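Heterokaryon incompatibility protein S (Podospora anserina, PDB 2WVO) drives heterokaryon incompatibility, triggering a lethal reaction when it meets the prion form [het-s] of an incompatible cell after vegetative fusion. Local coordinates at residues A[9-14]-A[68-73]. Sequence-based numbering, arbitrary orientation.
Sequences AGALGV and HSSAPI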
loop_
_atom_site.group_PDB
_atom_site.type_symbol
_atom_site.label_atom_id
_atom_site.label_comp_id
_atom_site.label_asym_id
_atom_site.label_seq_id
_atom_site.Cartn_x
_atom_site.Cartn_y
_atom_site.Cartn_z
ATOM N N ALA A 9 -7.951 -13.693 5.391
ATOM C CA ALA A 9 -8.042 -15.059 4.871
ATOM C C ALA A 9 -9.280 -15.826 5.372
ATOM O O ALA A 9 -9.619 -16.873 4.816
ATOM C CB ALA A 9 -6.760 -15.846 5.203
ATOM N N GLY A 10 -9.954 -15.305 6.401
ATOM C CA GLY A 10 -11.116 -15.981 7.006
ATOM C C GLY A 10 -12.443 -15.783 6.285
ATOM O O GLY A 10 -12.471 -15.506 5.082
ATOM N N ALA A 11 -13.546 -15.918 7.028
ATOM C CA ALA A 11 -14.904 -15.866 6.444
ATOM C C ALA A 11 -15.815 -14.847 7.145
ATOM O O ALA A 11 -17.030 -15.054 7.275
ATOM C CB ALA A 11 -15.546 -17.280 6.449
ATOM N N LEU A 12 -15.223 -13.743 7.597
ATOM C CA LEU A 12 -15.967 -12.670 8.258
ATOM C C LEU A 12 -16.842 -11.847 7.297
ATOM O O LEU A 12 -16.582 -11.794 6.093
ATOM C CB LEU A 12 -15.003 -11.756 9.022
ATOM C CG LEU A 12 -14.162 -12.437 10.101
ATOM C CD1 LEU A 12 -13.232 -11.439 10.780
ATOM C CD2 LEU A 12 -15.057 -13.170 11.131
ATOM N N GLY A 13 -17.892 -11.232 7.840
ATOM C CA GLY A 13 -18.646 -10.216 7.104
ATOM C C GLY A 13 -17.983 -8.863 7.321
ATOM O O GLY A 13 -16.969 -8.784 8.006
ATOM N N VAL A 14 -18.548 -7.803 6.741
ATOM C CA VAL A 14 -18.051 -6.425 6.949
ATOM C C VAL A 14 -17.838 -6.096 8.431
ATOM O O VAL A 14 -16.779 -5.583 8.806
ATOM C CB VAL A 14 -18.980 -5.346 6.309
ATOM C CG1 VAL A 14 -18.409 -3.941 6.507
ATOM C CG2 VAL A 14 -19.214 -5.615 4.819
ATOM N N HIS A 68 -23.235 -8.687 8.257
ATOM C CA HIS A 68 -22.935 -9.890 9.012
ATOM C C HIS A 68 -22.834 -11.165 8.178
ATOM O O HIS A 68 -22.730 -12.256 8.728
ATOM C CB HIS A 68 -23.883 -10.018 10.204
ATOM C CG HIS A 68 -23.653 -8.972 11.242
ATOM N ND1 HIS A 68 -24.069 -7.665 11.086
ATOM C CD2 HIS A 68 -22.987 -9.018 12.418
ATOM C CE1 HIS A 68 -23.695 -6.959 12.138
ATOM N NE2 HIS A 68 -23.040 -7.756 12.962
ATOM N N SER A 69 -22.842 -11.011 6.856
ATOM C CA SER A 69 -22.681 -12.137 5.946
ATOM C C SER A 69 -21.340 -12.116 5.206
ATOM O O SER A 69 -20.853 -11.046 4.812
ATOM C CB SER A 69 -23.813 -12.159 4.923
ATOM O OG SER A 69 -23.772 -10.999 4.120
ATOM N N SER A 70 -20.778 -13.315 5.017
ATOM C CA SER A 70 -19.533 -13.547 4.260
ATOM C C SER A 70 -19.622 -13.099 2.810
ATOM O O SER A 70 -18.623 -12.726 2.201
ATOM C CB SER A 70 -19.203 -15.043 4.255
ATOM O OG SER A 70 -18.978 -15.512 5.565
ATOM N N ALA A 71 -20.821 -13.177 2.250
ATOM C CA ALA A 71 -21.043 -12.819 0.860
ATOM C C ALA A 71 -22.229 -11.863 0.721
ATOM O O ALA A 71 -23.347 -12.305 0.448
ATOM C CB ALA A 71 -21.248 -14.088 0.010
ATOM N N PRO A 72 -21.991 -10.546 0.951
ATOM C CA PRO A 72 -22.991 -9.505 0.694
ATOM C C PRO A 72 -23.401 -9.414 -0.769
ATOM O O PRO A 72 -22.613 -9.727 -1.660
ATOM C CB PRO A 72 -22.271 -8.215 1.106
ATOM C CG PRO A 72 -20.818 -8.543 1.055
ATOM C CD PRO A 72 -20.749 -9.965 1.503
ATOM N N ILE A 73 -24.633 -8.967 -0.990
ATOM C CA ILE A 73 -25.248 -8.879 -2.316
ATOM C C ILE A 73 -25.255 -7.425 -2.775
ATOM O O ILE A 73 -24.996 -7.112 -3.940
ATOM C CB ILE A 73 -26.720 -9.376 -2.269
ATOM C CG1 ILE A 73 -26.799 -10.845 -1.835
ATOM C CG2 ILE A 73 -27.432 -9.142 -3.616
ATOM C CD1 ILE A 73 -28.222 -11.307 -1.527
HETATM O O HOH W 1 -21.031 -8.298 5.282
#
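S70 and A11 supply the one direct hydrogen bond between two surface loops of the HET-S globular domain, a worked example of how loops distant in sequence can be joined with few side-chain atoms. Followed outward from the backbone, S70 first brings CB to 3.7 Å from A11 O. Its OG, turned anti to its own carbonyl carbon and beside its backbone N (chi1 -62°), then donates to A11 O at 2.6 Å. The hydroxyl approaches from above the carbonyl plane, 38° out of it. The methyl of A11 lies beside the hydroxyl, its CB 4.0 Å from S70 OG.

A second, weaker approach is made by backbone atoms. G13, the N-cap residue of helix 14-23, sets its CA 3.3 Å from S69 O in a weak CA-H...O contact, bent to 120° at the hydrogen. With no side chain on G13, its CA can lie close against the backbone of 68-73, 4.5 Å from the CA of S70. The same S69 O accepts a hydrogen bond from a water at 2.8 Å, and that water in turn accepts from V14 N at 2.9 Å, linking the first turn of the helix to the neighbouring loop.

On the side of helix 75-104, V14 is buried against V77 and K81, and P72 touches the same two residues, while the ring of H68 is tied by ND1 to D64 O. The junction thus ties the connection between helices 3-9 and 14-23 to the one between helices 38-59 and 75-104. Its chemistry is mostly polar and partly water-mediated, with just 201 Å² buried, which suggests that, between the two loops themselves, a hydroxyl bond, a bridging water and close backbone approach probably matter more than apolar packing.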